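Local coordinates for O-phospho-L-seryl-tRNA:Cys-tRNA synthase (Methanocaldococcus jannaschii DSM 2661, PDB 5X6B), which probably converts O-phosphoseryl-tRNA(Cys) to cysteinyl-tRNA(Cys) in a pyridoxal-phosphate-dependent reaction, the second step of the indirect route to Cys-tRNA in methanogens, at residues Val234-Val239 / Lys344-Ile349; Thr324-Asp329 / Gln401-Val406; Tyr206-Asp211 / Leu339-Lys344; Phe110-Cys115 / Asn240-Lys245. One frame throughout, in Å; residues are numbered along the deposited sequence.

Contact 1. Residues Val234-Val239 / Lys344-Ile349; sequences VGRMPV and KEHDLI
R236 and D347 join the two loops through charge. The arginine reaches out with its chain extended from CG to NE and brings NH2 to the carboxylate of D347, with which it forms a salt bridge. The guanidinium and carboxylate planes are only 23° apart, and the acid lies at the guanidinium edge, near its plane, although the exact position of NH2 is doubtful in the model. The other arginine nitrogens are also engaged: NE bonds to S256 OG, and NH1 to the carbonyls of P60 and of the modified lysine at 255. A group with donors all round its rim suits a position where acceptors come from several directions. D347 OD1 also bonds S393 OG, and R236 makes a cation-pi contact with Y395.

Hydrogen bonds then fix the ring of H346. Its ND1 accepts from L348 N at 3.0 Å, while NE2 is bonded to Y232 O. An imidazole, with one nitrogen able to accept and the other to donate, serves both ends. D347 OD2 lies over one ring face toward its rim, 3.8 Å above the plane.

Van der Waals contact is slighter. The bend of M237 at chi3 (75°) turns CE to the edge of the H346 ring, 4.1 Å from CD2, and packs it against E345 O at 3.9 Å. Further back, the carboxylate of E345 pairs with R325 of helix 317-331.

This joins the seven-stranded domain to the smaller C-terminal part beside the pyridoxal-lysine, consistent with a fold-type I active-site border.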
# COMPACT_ATOMS: atom_id res chain seq x y z
N VAL B 234 -18.27 -5.23 2.21
CA VAL B 234 -17.63 -5.30 0.90
C VAL B 234 -16.24 -5.90 1.04
O VAL B 234 -15.39 -5.38 1.77
CB VAL B 234 -17.54 -3.91 0.22
CG1 VAL B 234 -16.52 -3.93 -0.89
CG2 VAL B 234 -18.89 -3.52 -0.33
N GLY B 235 -16.02 -7.01 0.35
CA GLY B 235 -14.77 -7.73 0.44
C GLY B 235 -14.85 -8.97 1.31
O GLY B 235 -13.91 -9.76 1.35
N ARG B 236 -15.97 -9.14 2.02
CA ARG B 236 -16.22 -10.36 2.79
C ARG B 236 -17.37 -11.15 2.16
O ARG B 236 -17.23 -12.33 1.84
CB ARG B 236 -16.56 -10.05 4.24
CG ARG B 236 -15.48 -9.31 4.97
CD ARG B 236 -15.66 -9.30 6.48
NE ARG B 236 -14.61 -8.48 7.08
CZ ARG B 236 -14.18 -8.58 8.33
NH1 ARG B 236 -13.21 -7.80 8.77
NH2 ARG B 236 -14.72 -9.48 9.14
N MET B 237 -18.50 -10.48 2.01
CA MET B 237 -19.68 -11.07 1.37
C MET B 237 -20.00 -10.28 0.11
O MET B 237 -19.60 -9.12 -0.02
CB MET B 237 -20.87 -11.07 2.34
CG MET B 237 -21.43 -9.69 2.61
SD MET B 237 -22.73 -9.71 3.86
CE MET B 237 -21.78 -9.92 5.37
N PRO B 238 -20.71 -10.90 -0.84
CA PRO B 238 -21.12 -10.17 -2.04
C PRO B 238 -22.13 -9.07 -1.74
O PRO B 238 -22.95 -9.21 -0.83
CB PRO B 238 -21.74 -11.26 -2.92
CG PRO B 238 -22.08 -12.37 -1.99
CD PRO B 238 -21.06 -12.33 -0.91
N VAL B 239 -22.06 -7.96 -2.48
CA VAL B 239 -22.94 -6.83 -2.26
C VAL B 239 -23.41 -6.23 -3.58
O VAL B 239 -22.60 -5.83 -4.42
CB VAL B 239 -22.26 -5.72 -1.43
CG1 VAL B 239 -23.11 -4.46 -1.43
CG2 VAL B 239 -22.00 -6.19 -0.01
N LYS B 344 -25.03 -16.27 13.57
CA LYS B 344 -24.16 -15.27 12.96
C LYS B 344 -24.23 -15.30 11.44
O LYS B 344 -24.09 -16.35 10.82
CB LYS B 344 -22.71 -15.48 13.40
CG LYS B 344 -22.43 -15.15 14.86
CD LYS B 344 -22.82 -13.72 15.20
CE LYS B 344 -22.08 -12.69 14.36
NZ LYS B 344 -22.40 -11.30 14.80
N GLU B 345 -24.48 -14.14 10.85
CA GLU B 345 -24.37 -13.98 9.40
C GLU B 345 -23.19 -13.06 9.11
O GLU B 345 -23.09 -12.46 8.05
CB GLU B 345 -25.67 -13.43 8.81
CG GLU B 345 -26.56 -14.49 8.15
CD GLU B 345 -25.88 -15.22 7.01
OE1 GLU B 345 -25.16 -14.57 6.21
OE2 GLU B 345 -26.06 -16.46 6.91
N HIS B 346 -22.29 -12.97 10.09
CA HIS B 346 -21.04 -12.23 9.96
C HIS B 346 -20.02 -12.85 10.91
O HIS B 346 -20.38 -13.58 11.82
CB HIS B 346 -21.25 -10.75 10.28
CG HIS B 346 -20.07 -9.88 9.94
ND1 HIS B 346 -19.12 -9.52 10.88
CD2 HIS B 346 -19.71 -9.27 8.79
CE1 HIS B 346 -18.22 -8.74 10.31
NE2 HIS B 346 -18.56 -8.57 9.04
N ASP B 347 -18.74 -12.55 10.69
CA ASP B 347 -17.66 -13.18 11.45
C ASP B 347 -17.32 -12.46 12.75
O ASP B 347 -16.62 -13.00 13.60
CB ASP B 347 -16.42 -13.26 10.56
CG ASP B 347 -16.02 -11.91 10.00
OD1 ASP B 347 -15.53 -11.07 10.78
OD2 ASP B 347 -16.24 -11.67 8.80
N LEU B 348 -17.81 -11.23 12.92
CA LEU B 348 -17.55 -10.49 14.14
C LEU B 348 -18.42 -11.04 15.26
O LEU B 348 -19.65 -10.93 15.21
CB LEU B 348 -17.80 -8.99 13.94
CG LEU B 348 -17.20 -7.98 14.93
CD1 LEU B 348 -17.35 -6.57 14.38
CD2 LEU B 348 -17.81 -8.06 16.33
N ILE B 349 -17.80 -11.61 16.29
CA ILE B 349 -18.55 -12.17 17.40
C ILE B 349 -18.36 -11.36 18.68
O ILE B 349 -17.24 -11.03 19.06
CB ILE B 349 -18.13 -13.62 17.69
CG1 ILE B 349 -18.13 -14.46 16.41
CG2 ILE B 349 -19.04 -14.25 18.73
CD1 ILE B 349 -17.55 -15.85 16.61

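Contact 2. Residues Thr324-Asp329 / Gln401-Val406; sequences TRYVVD and QVEYVV
The ring of Y326 is approached obliquely by two methyl groups, V402 CG1 and V406 CG2. Ring atom CD2 lies 3.8 Å from V402 CG1, and CE2 lies 4.0 Å from V406 CG2, so one side of the six-membered ring runs along two valines spaced a helical turn apart. The motif is a pair of helices packed nearly parallel: the axes of 324-329 and 401-406 run 18° apart and approach to 10.6 Å.

Carrying the ring across to helix 399-415 is the work of chi1 in Y326, which at 171° holds CG opposite the backbone N. A tyrosine suits this partly exposed border because its long, flat carbon frame can span to the neighbouring helix while its hydroxyl stays beside the solvent-facing E403.

Deeper in the contact, compact branched side chains replace the ring. V327, V402 and V406 are buried, and no hydrogen bond crosses between the segments; valines fit such a seam because they are apolar and stiff. The other branch of V327, CG1, touches I349 of strand 349-352, which places helix 317-331 against the small antiparallel sheet of the C-terminal part. Helix 399-415 also faces outward, where Q401 NE2 bonds to the backbone of a different protein in the assembly.

V327 meets both valines with one branch: its CG2 sits 3.9 Å from V402 CG1 and 4.1 Å from V406 CG2.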
# COMPACT_ATOMS: atom_id res chain seq x y z
N THR B 324 -16.98 -19.29 11.96
CA THR B 324 -17.55 -18.41 12.96
C THR B 324 -18.54 -19.15 13.86
O THR B 324 -18.45 -19.09 15.09
CB THR B 324 -18.27 -17.23 12.29
OG1 THR B 324 -17.35 -16.52 11.45
CG2 THR B 324 -18.85 -16.28 13.33
N ARG B 325 -19.48 -19.85 13.23
CA ARG B 325 -20.52 -20.55 13.97
C ARG B 325 -19.95 -21.71 14.77
O ARG B 325 -20.48 -22.04 15.83
CB ARG B 325 -21.61 -21.03 13.02
CG ARG B 325 -22.36 -19.88 12.38
CD ARG B 325 -23.49 -20.33 11.49
NE ARG B 325 -24.10 -19.19 10.81
CZ ARG B 325 -25.07 -19.28 9.91
NH1 ARG B 325 -25.56 -20.47 9.57
NH2 ARG B 325 -25.56 -18.18 9.35
N TYR B 326 -18.88 -22.32 14.26
CA TYR B 326 -18.17 -23.34 15.02
C TYR B 326 -17.66 -22.78 16.33
O TYR B 326 -17.76 -23.42 17.38
CB TYR B 326 -17.01 -23.92 14.21
CG TYR B 326 -16.11 -24.83 15.02
CD1 TYR B 326 -16.46 -26.15 15.27
CD2 TYR B 326 -14.90 -24.36 15.53
CE1 TYR B 326 -15.63 -26.98 16.01
CE2 TYR B 326 -14.07 -25.18 16.27
CZ TYR B 326 -14.44 -26.49 16.50
OH TYR B 326 -13.62 -27.30 17.24
N VAL B 327 -17.10 -21.57 16.27
CA VAL B 327 -16.59 -20.89 17.46
C VAL B 327 -17.70 -20.57 18.45
O VAL B 327 -17.56 -20.84 19.65
CB VAL B 327 -15.85 -19.59 17.08
CG1 VAL B 327 -15.47 -18.80 18.32
CG2 VAL B 327 -14.60 -19.90 16.24
N VAL B 328 -18.80 -20.01 17.96
CA VAL B 328 -19.93 -19.67 18.82
C VAL B 328 -20.51 -20.90 19.51
O VAL B 328 -20.64 -20.93 20.73
CB VAL B 328 -21.06 -18.96 18.03
CG1 VAL B 328 -22.34 -18.94 18.85
CG2 VAL B 328 -20.64 -17.55 17.65
N ASP B 329 -20.83 -21.93 18.72
CA ASP B 329 -21.42 -23.15 19.26
C ASP B 329 -20.52 -23.79 20.30
O ASP B 329 -20.98 -24.40 21.26
CB ASP B 329 -21.71 -24.15 18.13
CG ASP B 329 -22.77 -23.67 17.16
OD1 ASP B 329 -23.52 -22.72 17.51
OD2 ASP B 329 -22.86 -24.23 16.05
N GLN B 401 -5.99 -23.29 12.89
CA GLN B 401 -5.85 -22.14 13.76
C GLN B 401 -7.14 -21.89 14.53
O GLN B 401 -7.12 -21.52 15.71
CB GLN B 401 -5.46 -20.91 12.95
CG GLN B 401 -4.06 -21.00 12.38
CD GLN B 401 -3.74 -19.87 11.44
OE1 GLN B 401 -4.52 -19.55 10.54
NE2 GLN B 401 -2.58 -19.26 11.63
N VAL B 402 -8.28 -22.12 13.87
CA VAL B 402 -9.57 -21.99 14.53
C VAL B 402 -9.69 -22.96 15.71
O VAL B 402 -10.07 -22.56 16.81
CB VAL B 402 -10.72 -22.23 13.53
CG1 VAL B 402 -12.07 -22.14 14.24
CG2 VAL B 402 -10.65 -21.22 12.39
N GLU B 403 -9.35 -24.23 15.48
CA GLU B 403 -9.38 -25.23 16.56
C GLU B 403 -8.44 -24.84 17.69
O GLU B 403 -8.77 -24.96 18.87
CB GLU B 403 -9.00 -26.62 16.07
CG GLU B 403 -9.87 -27.24 15.00
CD GLU B 403 -9.45 -28.68 14.73
OE1 GLU B 403 -9.12 -29.38 15.71
OE2 GLU B 403 -9.40 -29.09 13.54
N TYR B 404 -7.24 -24.38 17.32
CA TYR B 404 -6.24 -23.98 18.29
C TYR B 404 -6.79 -22.92 19.24
O TYR B 404 -6.70 -23.06 20.46
CB TYR B 404 -4.99 -23.45 17.60
CG TYR B 404 -3.90 -23.05 18.57
CD1 TYR B 404 -2.97 -23.97 19.02
CD2 TYR B 404 -3.82 -21.74 19.04
CE1 TYR B 404 -1.99 -23.61 19.91
CE2 TYR B 404 -2.84 -21.37 19.94
CZ TYR B 404 -1.92 -22.31 20.37
OH TYR B 404 -0.93 -21.96 21.26
N VAL B 405 -7.36 -21.86 18.66
CA VAL B 405 -7.91 -20.76 19.43
C VAL B 405 -9.00 -21.22 20.39
O VAL B 405 -8.98 -20.86 21.58
CB VAL B 405 -8.50 -19.67 18.51
CG1 VAL B 405 -9.22 -18.61 19.33
CG2 VAL B 405 -7.40 -19.06 17.65
N VAL B 406 -9.94 -22.01 19.88
CA VAL B 406 -11.04 -22.53 20.69
C VAL B 406 -10.54 -23.37 21.86
O VAL B 406 -10.94 -23.15 23.00
CB VAL B 406 -12.01 -23.37 19.84
CG1 VAL B 406 -12.97 -24.13 20.74
CG2 VAL B 406 -12.78 -22.49 18.87

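Contact 3. Residues Tyr206-Asp211 / Leu339-Lys344; sequences YGNLND and LGIKPK
Y206-D211 and L339-K344 meet as irregular loops, their backbones drawing together where the CA atoms of Y206 and G340 stand 5.3 Å apart, and both G207 and G340 have positive phi, which glycine adopts easily.

N208 is the central polar link. Its OD1 accepts from I341 N at 2.8 Å, with the donor tilted 32° from the carbonyl plane, and its ND2 bonds to T172 O, so an amide suits a buried place needing both an acceptor and a donor. G340, having no side chain, lets its CA lie 3.6 Å from N208 OD1. The side chain of I341 lies against this amide, CG1 being 3.7 Å from N208 CG, and shields it with hydrocarbon.

K344 enters from the far end of its loop. Bends at chi2 (-57°) and chi3 (-59°) curl the chain back, bringing NZ to G207 O in a weak hydrogen bond of 3.1 Å. The buried ammonium group is thus bonded to L348 O and, weakly, to G207 O. At the other end, the edge of the Y206 ring meets L339 CB at 4.3 Å, and the ring stacks with Y173.

The loop following strand 194-200 of the large sheet is thereby fastened to the connection between strands 337-338 and 349-352, at the junction of the large-sheet domain and the C-terminal part, as expected for a fold-type I PLP enzyme.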
# COMPACT_ATOMS: atom_id res chain seq x y z
N TYR B 206 -21.64 -5.62 17.18
CA TYR B 206 -22.34 -6.88 17.30
C TYR B 206 -22.20 -7.72 16.03
O TYR B 206 -22.35 -8.94 16.07
CB TYR B 206 -23.82 -6.64 17.63
CG TYR B 206 -24.02 -5.88 18.92
CD1 TYR B 206 -23.84 -6.49 20.15
CD2 TYR B 206 -24.40 -4.54 18.91
CE1 TYR B 206 -24.01 -5.80 21.33
CE2 TYR B 206 -24.57 -3.83 20.09
CZ TYR B 206 -24.38 -4.48 21.29
OH TYR B 206 -24.55 -3.80 22.48
N GLY B 207 -21.91 -7.06 14.92
CA GLY B 207 -21.73 -7.75 13.66
C GLY B 207 -23.04 -8.27 13.10
O GLY B 207 -23.09 -9.36 12.53
N ASN B 208 -24.10 -7.49 13.28
CA ASN B 208 -25.41 -7.83 12.73
C ASN B 208 -25.56 -7.37 11.29
O ASN B 208 -25.35 -6.20 10.98
CB ASN B 208 -26.53 -7.22 13.58
CG ASN B 208 -26.64 -7.85 14.94
OD1 ASN B 208 -26.30 -9.02 15.13
ND2 ASN B 208 -27.12 -7.08 15.91
N LEU B 209 -25.92 -8.29 10.42
CA LEU B 209 -26.25 -7.95 9.04
C LEU B 209 -27.64 -7.32 9.00
O LEU B 209 -28.48 -7.57 9.87
CB LEU B 209 -26.17 -9.20 8.16
CG LEU B 209 -26.43 -9.08 6.66
CD1 LEU B 209 -25.51 -8.04 6.03
CD2 LEU B 209 -26.23 -10.43 6.00
N ASN B 210 -27.89 -6.48 8.00
CA ASN B 210 -29.17 -5.80 7.87
C ASN B 210 -29.71 -5.89 6.45
O ASN B 210 -28.94 -5.82 5.49
CB ASN B 210 -29.05 -4.34 8.31
CG ASN B 210 -28.74 -4.19 9.79
OD1 ASN B 210 -27.65 -3.76 10.17
ND2 ASN B 210 -29.71 -4.54 10.64
N ASP B 211 -31.02 -6.04 6.31
CA ASP B 211 -31.64 -6.11 4.98
C ASP B 211 -31.66 -4.72 4.34
O ASP B 211 -32.64 -3.98 4.48
CB ASP B 211 -33.05 -6.69 5.07
CG ASP B 211 -33.64 -7.01 3.71
OD1 ASP B 211 -32.88 -6.98 2.72
OD2 ASP B 211 -34.85 -7.29 3.63
N LEU B 339 -23.76 -12.53 21.73
CA LEU B 339 -24.67 -11.41 21.65
C LEU B 339 -25.02 -11.16 20.20
O LEU B 339 -24.38 -11.70 19.30
CB LEU B 339 -24.06 -10.16 22.29
CG LEU B 339 -23.84 -10.29 23.80
CD1 LEU B 339 -23.23 -9.02 24.38
CD2 LEU B 339 -25.14 -10.65 24.49
N GLY B 340 -26.04 -10.35 19.97
CA GLY B 340 -26.44 -10.03 18.61
C GLY B 340 -27.36 -11.08 18.02
O GLY B 340 -27.73 -12.05 18.68
N ILE B 341 -27.72 -10.87 16.76
CA ILE B 341 -28.57 -11.79 16.03
C ILE B 341 -27.97 -13.20 15.92
O ILE B 341 -26.82 -13.37 15.51
CB ILE B 341 -28.84 -11.25 14.61
CG1 ILE B 341 -29.64 -9.94 14.69
CG2 ILE B 341 -29.55 -12.28 13.74
CD1 ILE B 341 -29.93 -9.29 13.35
N LYS B 342 -28.76 -14.21 16.30
CA LYS B 342 -28.41 -15.61 16.09
C LYS B 342 -29.23 -16.22 14.96
O LYS B 342 -30.43 -15.98 14.87
CB LYS B 342 -28.61 -16.43 17.37
CG LYS B 342 -27.67 -16.10 18.50
CD LYS B 342 -27.95 -16.99 19.71
CE LYS B 342 -27.03 -16.66 20.87
NZ LYS B 342 -27.44 -17.35 22.13
N PRO B 343 -28.59 -17.02 14.09
CA PRO B 343 -27.16 -17.33 14.09
C PRO B 343 -26.34 -16.26 13.37
O PRO B 343 -26.92 -15.45 12.64
CB PRO B 343 -27.10 -18.65 13.34
CG PRO B 343 -28.22 -18.54 12.35
CD PRO B 343 -29.32 -17.78 13.06
N LYS B 344 -25.03 -16.27 13.57
CA LYS B 344 -24.16 -15.27 12.96
C LYS B 344 -24.23 -15.30 11.44
O LYS B 344 -24.09 -16.35 10.82
CB LYS B 344 -22.71 -15.48 13.40
CG LYS B 344 -22.43 -15.15 14.86
CD LYS B 344 -22.82 -13.72 15.20
CE LYS B 344 -22.08 -12.69 14.36
NZ LYS B 344 -22.40 -11.30 14.80

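Contact 4. Residues Phe110-Cys115 / Asn240-Lys245; sequences FLNMDC and NGKEVK
L111 and N112, at the end of helix 100-111, dock on the segment N240-K242, which leads into the type I turn K242-K245. The helix finishes in a Schellman motif, with N112 at positive phi (52°), a conformation that asparagine tolerates well. On the tightly packed side, L111 O accepts from G241 N at 2.9 Å in a nearly straight bond. Beside it the M113 side chain, bent at chi2 and chi3, lays SD 3.5 Å from G241 CA. Glycine suits this spot because only a bare CA lets the sulfur come so near. L111 and M113 also rest on A267 of strand 264-268, which ties this buried half to the large sheet.

Two asparagine amides mark the passage to the outside. N112 ND2 donates to N240 OD1, which lies in the donor's amide plane, while the two amide planes are turned 66° apart. The same OD1 accepts from E243 N at 3.3 Å, an Asx motif; the two donors reach it from opposite faces of its plane.

The solvent side is looser and rests on K242 and D114, both exposed. The lysine chain passes over the N112 carbonyl oxygen, CG, CD and CE packing on it, and a weak bond of 3.5 Å also joins K242 N to N112 O. A long, flexible lysine suits this bridging role, its bend at chi4 (-62°) directing the ammonium to the acid. While D114 OD2 is held by E270 N, K242 NZ meets D114 OD1 at 2.7 Å, from above the carboxylate plane.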
# COMPACT_ATOMS: atom_id res chain seq x y z
N PHE B 110 -18.19 -4.92 -9.66
CA PHE B 110 -18.13 -5.81 -8.51
C PHE B 110 -19.18 -5.45 -7.47
O PHE B 110 -19.71 -6.32 -6.78
CB PHE B 110 -16.73 -5.78 -7.90
CG PHE B 110 -16.56 -6.64 -6.68
CD1 PHE B 110 -16.63 -8.03 -6.78
CD2 PHE B 110 -16.31 -6.08 -5.44
CE1 PHE B 110 -16.46 -8.83 -5.67
CE2 PHE B 110 -16.14 -6.87 -4.32
CZ PHE B 110 -16.21 -8.25 -4.44
N LEU B 111 -19.47 -4.15 -7.36
CA LEU B 111 -20.46 -3.67 -6.41
C LEU B 111 -21.79 -3.40 -7.09
O LEU B 111 -22.77 -3.02 -6.44
CB LEU B 111 -19.97 -2.39 -5.73
CG LEU B 111 -18.67 -2.51 -4.94
CD1 LEU B 111 -18.35 -1.20 -4.24
CD2 LEU B 111 -18.76 -3.65 -3.95
N ASN B 112 -21.82 -3.59 -8.40
CA ASN B 112 -22.98 -3.27 -9.23
C ASN B 112 -23.44 -1.84 -9.00
O ASN B 112 -24.62 -1.59 -8.73
CB ASN B 112 -24.12 -4.25 -8.96
CG ASN B 112 -25.13 -4.29 -10.09
OD1 ASN B 112 -24.80 -4.00 -11.24
ND2 ASN B 112 -26.37 -4.64 -9.76
N MET B 113 -22.50 -0.90 -9.07
CA MET B 113 -22.81 0.52 -9.00
C MET B 113 -22.31 1.20 -10.27
O MET B 113 -21.53 0.63 -11.02
CB MET B 113 -22.17 1.15 -7.75
CG MET B 113 -22.68 0.59 -6.43
SD MET B 113 -24.37 1.10 -6.02
CE MET B 113 -24.15 2.84 -5.72
N ASP B 114 -22.78 2.42 -10.52
CA ASP B 114 -22.45 3.13 -11.75
C ASP B 114 -21.00 3.61 -11.76
O ASP B 114 -20.29 3.45 -12.75
CB ASP B 114 -23.39 4.32 -11.95
CG ASP B 114 -24.80 3.90 -12.34
OD1 ASP B 114 -24.95 2.82 -12.96
OD2 ASP B 114 -25.74 4.65 -12.02
N CYS B 115 -20.57 4.20 -10.64
CA CYS B 115 -19.26 4.82 -10.57
C CYS B 115 -18.56 4.46 -9.27
O CYS B 115 -19.19 3.96 -8.34
CB CYS B 115 -19.38 6.34 -10.68
SG CYS B 115 -20.56 6.93 -11.91
N ASN B 240 -24.73 -6.16 -3.77
CA ASN B 240 -25.31 -5.55 -4.96
C ASN B 240 -25.96 -4.22 -4.59
O ASN B 240 -27.01 -4.18 -3.95
CB ASN B 240 -26.33 -6.48 -5.61
CG ASN B 240 -26.80 -5.97 -6.97
OD1 ASN B 240 -26.73 -4.78 -7.27
ND2 ASN B 240 -27.28 -6.89 -7.80
N GLY B 241 -25.32 -3.13 -5.01
CA GLY B 241 -25.79 -1.80 -4.67
C GLY B 241 -27.12 -1.40 -5.29
O GLY B 241 -27.94 -0.76 -4.63
N LYS B 242 -27.33 -1.76 -6.55
CA LYS B 242 -28.57 -1.40 -7.23
C LYS B 242 -29.77 -2.17 -6.69
O LYS B 242 -30.87 -1.61 -6.59
CB LYS B 242 -28.44 -1.63 -8.73
CG LYS B 242 -27.48 -0.67 -9.41
CD LYS B 242 -27.35 -0.96 -10.90
CE LYS B 242 -26.30 -0.06 -11.54
NZ LYS B 242 -26.68 1.38 -11.44
N GLU B 243 -29.58 -3.44 -6.34
CA GLU B 243 -30.69 -4.24 -5.84
C GLU B 243 -31.17 -3.72 -4.48
O GLU B 243 -32.37 -3.72 -4.20
CB GLU B 243 -30.31 -5.72 -5.73
CG GLU B 243 -31.36 -6.56 -5.00
CD GLU B 243 -31.29 -8.03 -5.33
OE1 GLU B 243 -30.24 -8.48 -5.84
OE2 GLU B 243 -32.29 -8.74 -5.08
N VAL B 244 -30.23 -3.27 -3.66
CA VAL B 244 -30.59 -2.64 -2.39
C VAL B 244 -30.91 -1.17 -2.62
O VAL B 244 -31.12 -0.41 -1.66
CB VAL B 244 -29.48 -2.78 -1.33
CG1 VAL B 244 -29.19 -4.25 -1.08
CG2 VAL B 244 -28.23 -2.05 -1.77
N LYS B 245 -30.93 -0.77 -3.89
CA LYS B 245 -31.28 0.59 -4.30
C LYS B 245 -30.44 1.64 -3.58
O LYS B 245 -30.93 2.72 -3.26
CB LYS B 245 -32.77 0.84 -4.08
CG LYS B 245 -33.66 0.11 -5.08
CD LYS B 245 -35.11 0.01 -4.62
CE LYS B 245 -36.00 -0.55 -5.72
NZ LYS B 245 -35.45 -0.29 -7.08

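From the N terminus, contact 4 opens first, at 110-115, at the end of helix 100-111. Contact 3 opens at 206-211 and contact 1 at 234-239 before contact 4 closes directly downstream at 240-245, so contact 4 crosses both. Contact 2 opens on helix 317-331; contacts 3 and 1 then close in succession, sharing K344, and contact 2 closes last on helix 399-415. Contacts 1, 2 and 3 therefore all cross one another, while contacts 4 and 2 follow in series. Contact 4 works within the large-sheet part and contact 2 within the C-terminal part; contacts 1 and 3 join the two, with R325 touching the shared loop.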